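Local coordinates for protein folylpolyglutamate synthase/dihydrofolate synthase (Thermotoga maritima, PDB 1O5Z) that probably catalyses ATP-dependent addition of L-glutamate to tetrahydrofolate polyglutamates and to dihydropteroate, serving folate biosynthesis with magnesium as cofactor, at residues His56-Gly62 with Ser173-Asp179; Val208-Arg212 with Met231-Asp235. All coordinates share one frame; numbering follows the deposited sequence.

Contact 1. Residues His56-Gly62 with Ser173-Asp179. With SO4 (sulfate ion), chain C.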
# COMPACT_ATOMS: atom_id res chain seq x y z
N HIS A 56 -5.81 -8.45 9.97
CA HIS A 56 -5.19 -8.99 8.79
C HIS A 56 -5.93 -8.54 7.56
O HIS A 56 -7.10 -8.83 7.45
CB HIS A 56 -5.14 -10.51 8.84
CG HIS A 56 -4.13 -11.10 7.91
ND1 HIS A 56 -4.12 -12.43 7.57
CD2 HIS A 56 -3.08 -10.54 7.27
CE1 HIS A 56 -3.11 -12.66 6.75
NE2 HIS A 56 -2.47 -11.53 6.54
N ILE A 57 -5.23 -7.83 6.65
CA ILE A 57 -5.86 -7.18 5.51
C ILE A 57 -5.27 -7.54 4.16
O ILE A 57 -4.15 -7.16 3.85
CB ILE A 57 -5.87 -5.63 5.69
CG1 ILE A 57 -6.64 -5.26 6.98
CG2 ILE A 57 -6.58 -4.95 4.50
CD1 ILE A 57 -6.05 -4.26 7.67
N GLY A 58 -6.08 -8.22 3.34
CA GLY A 58 -5.71 -8.55 1.98
C GLY A 58 -6.65 -7.98 0.95
O GLY A 58 -7.54 -7.19 1.24
N GLY A 59 -6.45 -8.38 -0.28
CA GLY A 59 -7.26 -7.89 -1.37
C GLY A 59 -6.37 -7.40 -2.48
O GLY A 59 -5.26 -6.98 -2.25
N THR A 60 -6.87 -7.44 -3.69
CA THR A 60 -6.11 -6.97 -4.84
C THR A 60 -5.79 -5.46 -4.79
O THR A 60 -4.65 -5.02 -5.04
CB THR A 60 -6.90 -7.34 -6.09
OG1 THR A 60 -7.11 -8.76 -6.08
CG2 THR A 60 -6.08 -7.08 -7.34
N ASN A 61 -6.80 -4.66 -4.46
CA ASN A 61 -6.64 -3.23 -4.36
C ASN A 61 -7.28 -2.73 -3.09
O ASN A 61 -8.32 -3.21 -2.70
CB ASN A 61 -7.25 -2.52 -5.59
CG ASN A 61 -6.53 -2.88 -6.88
OD1 ASN A 61 -5.29 -2.69 -7.00
ND2 ASN A 61 -7.27 -3.45 -7.85
N GLY A 62 -6.65 -1.74 -2.48
CA GLY A 62 -7.19 -1.14 -1.27
C GLY A 62 -6.65 -1.70 0.02
O GLY A 62 -7.00 -1.22 1.10
N SER A 173 -10.28 -10.65 9.63
CA SER A 173 -9.61 -10.83 8.33
C SER A 173 -10.45 -10.05 7.33
O SER A 173 -11.69 -10.17 7.29
CB SER A 173 -9.60 -12.30 7.92
OG SER A 173 -9.02 -13.10 8.93
N THR A 174 -9.77 -9.23 6.55
CA THR A 174 -10.40 -8.38 5.56
C THR A 174 -9.88 -8.72 4.18
O THR A 174 -8.65 -8.84 3.99
CB THR A 174 -10.09 -6.93 5.91
OG1 THR A 174 -10.60 -6.69 7.24
CG2 THR A 174 -10.83 -5.90 4.96
N ILE A 175 -10.79 -8.93 3.25
CA ILE A 175 -10.41 -9.02 1.85
C ILE A 175 -11.07 -7.87 1.10
O ILE A 175 -12.27 -7.90 0.78
CB ILE A 175 -10.79 -10.39 1.27
CG1 ILE A 175 -10.03 -11.49 2.04
CG2 ILE A 175 -10.40 -10.43 -0.23
CD1 ILE A 175 -10.50 -12.91 1.77
N VAL A 176 -10.29 -6.82 0.86
CA VAL A 176 -10.89 -5.58 0.43
C VAL A 176 -11.59 -5.80 -0.92
O VAL A 176 -12.79 -5.53 -1.06
CB VAL A 176 -9.88 -4.41 0.32
CG1 VAL A 176 -10.63 -3.10 -0.04
CG2 VAL A 176 -9.07 -4.24 1.61
N THR A 177 -10.82 -6.30 -1.90
CA THR A 177 -11.31 -6.72 -3.20
C THR A 177 -10.63 -7.97 -3.72
O THR A 177 -9.57 -8.37 -3.26
CB THR A 177 -11.15 -5.60 -4.31
OG1 THR A 177 -9.76 -5.31 -4.65
CG2 THR A 177 -11.82 -4.27 -3.85
N VAL A 178 -11.27 -8.55 -4.74
CA VAL A 178 -10.69 -9.57 -5.56
C VAL A 178 -10.86 -9.17 -7.03
O VAL A 178 -11.96 -9.24 -7.57
CB VAL A 178 -11.38 -10.93 -5.30
CG1 VAL A 178 -10.77 -12.01 -6.21
CG2 VAL A 178 -11.36 -11.29 -3.78
N ASP A 179 -9.75 -8.76 -7.65
CA ASP A 179 -9.74 -8.27 -9.04
C ASP A 179 -8.74 -9.06 -9.90
O ASP A 179 -7.70 -9.47 -9.40
CB ASP A 179 -9.40 -6.77 -9.05
CG ASP A 179 -10.40 -5.93 -8.25
OD1 ASP A 179 -11.62 -6.12 -8.58
OD2 ASP A 179 -10.09 -5.09 -7.32
S SO4 C . -3.57 -0.19 -2.03
O1 SO4 C . -4.19 -0.71 -3.24
O2 SO4 C . -2.48 0.73 -2.28
O3 SO4 C . -3.05 -1.39 -1.36
O4 SO4 C . -4.53 0.56 -1.21

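Contact 2. Residues Val208-Arg212 with Met231-Asp235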
# COMPACT_ATOMS: atom_id res chain seq x y z
N VAL A 208 -14.37 -9.44 6.64
CA VAL A 208 -14.96 -8.27 6.00
C VAL A 208 -14.48 -8.12 4.57
O VAL A 208 -13.29 -8.22 4.29
CB VAL A 208 -14.60 -7.03 6.78
CG1 VAL A 208 -15.18 -5.79 6.12
CG2 VAL A 208 -15.07 -7.17 8.18
N THR A 209 -15.41 -7.87 3.65
CA THR A 209 -15.06 -7.63 2.25
C THR A 209 -15.78 -6.46 1.55
O THR A 209 -16.99 -6.19 1.75
CB THR A 209 -15.13 -8.95 1.41
OG1 THR A 209 -14.64 -8.72 0.06
CG2 THR A 209 -16.56 -9.46 1.28
N GLY A 210 -14.99 -5.78 0.71
CA GLY A 210 -15.49 -4.73 -0.18
C GLY A 210 -15.79 -5.25 -1.56
O GLY A 210 -15.99 -4.48 -2.49
N GLU A 211 -15.87 -6.58 -1.69
CA GLU A 211 -16.01 -7.22 -2.99
C GLU A 211 -17.49 -7.36 -3.30
O GLU A 211 -18.31 -7.57 -2.39
CB GLU A 211 -15.27 -8.57 -3.03
CG GLU A 211 -15.26 -9.27 -4.41
CD GLU A 211 -14.83 -8.37 -5.57
OE1 GLU A 211 -13.79 -7.68 -5.47
OE2 GLU A 211 -15.56 -8.35 -6.58
N ARG A 212 -17.80 -7.20 -4.59
CA ARG A 212 -19.13 -7.33 -5.12
C ARG A 212 -19.27 -8.39 -6.22
O ARG A 212 -20.38 -8.80 -6.51
CB ARG A 212 -19.58 -5.99 -5.67
CG ARG A 212 -19.74 -4.86 -4.65
CD ARG A 212 -20.50 -3.72 -5.28
NE ARG A 212 -20.82 -2.60 -4.39
CZ ARG A 212 -19.94 -1.69 -4.02
NH1 ARG A 212 -18.67 -1.75 -4.42
NH2 ARG A 212 -20.33 -0.72 -3.21
N MET A 231 -19.27 -13.20 8.11
CA MET A 231 -18.85 -12.45 6.94
C MET A 231 -19.65 -11.16 6.75
O MET A 231 -20.90 -11.17 6.79
CB MET A 231 -19.07 -13.34 5.71
CG MET A 231 -18.59 -12.74 4.40
SD MET A 231 -18.67 -14.03 3.14
CE MET A 231 -18.08 -13.12 1.70
N TYR A 232 -18.95 -10.07 6.50
CA TYR A 232 -19.64 -8.82 6.23
C TYR A 232 -19.23 -8.31 4.89
O TYR A 232 -18.03 -8.27 4.57
CB TYR A 232 -19.28 -7.77 7.25
CG TYR A 232 -19.48 -8.14 8.68
CD1 TYR A 232 -18.48 -8.85 9.36
CD2 TYR A 232 -20.64 -7.74 9.37
CE1 TYR A 232 -18.63 -9.17 10.70
CE2 TYR A 232 -20.81 -8.04 10.72
CZ TYR A 232 -19.78 -8.76 11.39
OH TYR A 232 -19.89 -9.08 12.73
N VAL A 233 -20.20 -7.86 4.14
CA VAL A 233 -20.02 -7.59 2.74
C VAL A 233 -20.55 -6.21 2.43
O VAL A 233 -21.67 -5.88 2.80
CB VAL A 233 -20.83 -8.61 1.93
CG1 VAL A 233 -20.76 -8.29 0.42
CG2 VAL A 233 -20.36 -10.02 2.23
N ILE A 234 -19.78 -5.42 1.72
CA ILE A 234 -20.23 -4.07 1.38
C ILE A 234 -21.60 -4.06 0.71
O ILE A 234 -21.92 -4.97 -0.06
CB ILE A 234 -19.20 -3.38 0.46
CG1 ILE A 234 -19.49 -1.89 0.35
CG2 ILE A 234 -19.16 -4.06 -0.92
CD1 ILE A 234 -18.34 -1.12 -0.16
N ASP A 235 -22.40 -3.03 0.98
CA ASP A 235 -23.80 -2.94 0.50
C ASP A 235 -24.76 -3.96 1.08
O ASP A 235 -25.95 -3.72 1.06
CB ASP A 235 -23.91 -3.00 -1.03
CG ASP A 235 -23.24 -1.81 -1.71
OD1 ASP A 235 -22.97 -0.78 -1.03
OD2 ASP A 235 -22.96 -1.82 -2.93
O HOH W 1 -20.88 -6.80 -2.24

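Contact 1. Residues His56-Gly62 with Ser173-Asp179
The P-loop of this ATP-dependent ligase, entered through Gly59, Thr60, Asn61 and Gly62, is braced by Thr177 and Asp179. Thr60 N donates to Thr177 O at 2.9 Å, from above the carbonyl plane, and Asn61 N reaches Thr177 OG1 at 3.0 Å. With chi1 at 67°, Thr177 OG1 sits between its own backbone N and carbonyl carbon and donates to Asp179 OD2 at 2.7 Å. Asn61 ND2 approaches Asp179 OD2 from the opposite face of the carboxylate, at 3.3 Å, while Asp179 OD1 forms a salt bridge with Lys213. Thr60 OG1 in turn accepts Asp179 N in an almost straight bond of 3.1 Å (178°). Upstream, strands 53-58 and 173-175 run parallel as neighbours in the main sheet of the P-loop NTPase fold, and Val176 N, just past the second strand, donates to Gly58 O at 2.8 Å. On the face carrying Ile57 and Thr174, Ile57 CG2 meets Val176 CG2 at 3.9 Å, and Val66 of helix 63-77 touches both residues. Gly62, the N-cap of that helix, donates its N to O1 of a sulfate, probably from the crystallisation liquor, at 2.8 Å; Gly64 N and Ser65 N bind the same anion, consistent with a nucleotide-phosphate site.

Contact 2. Residues Val208-Arg212 with Met231-Asp235
Ile234 packs against Gly210 and Arg212 just beyond the two parallel strands of a beta-alpha-beta unit, in which helix 214-227 connects strand 207-209 to the edge strand 231-233. The compact part begins within the sheet. Thr209 N donates to Tyr232 O at 2.8 Å, and Thr209 O receives Ile234 N at 2.9 Å. Thr209 and Val233 run side by side on one face, their CG2 methyls 4.0 Å apart, and Met231 CE and the helix residue Met220 add to this apolar patch. In Thr209 a chi1 of -174° sets OG1 opposite the backbone N, pointing away from the Val233 methyl; it accepts Glu211 N in an ST turn and also bonds to Ile175 O. On the other face Val208 CG2 lies obliquely against the Tyr232 ring, near helix 271-286.

Beyond the strands the packing gives way to a more open, polar side. There a water donates to both Glu211 O and Ile234 O, bridging the two segments. The side chains of Arg212 and Asp235, both exposed, cross at about a right angle in a salt bridge, and Glu274 offers the arginine a second acidic partner. Ile234 CG2 lies over the centre of the Arg212 guanidinium, 4.0 Å above its plane. At the edge of that group, Arg212 NE and NH2 both grip Asp235 OD2, at 2.7 and 2.9 Å, from the same face of the carboxylate.

Contacts 1 and 2 are consecutive parts of one mixed sheet in the Mur ligase middle domain. Across it the strands run 53-58, 173-175, 207-209 and 231-233, all parallel, and the chain visits these four in the same order, so both segments of contact 1 precede those of contact 2 in the sequence. Their centres lie about 10 Å apart. The two meet directly where Glu211 OE1 approaches Val178 N at 2.8 Å, a probable hydrogen bond, while helix 271-286 covers parts of both. The sheet thus passes from the P-loop, a likely phosphate site, near its middle to its partly exposed edge, with Glu211 and Lys213 linking the loops at the strand ends.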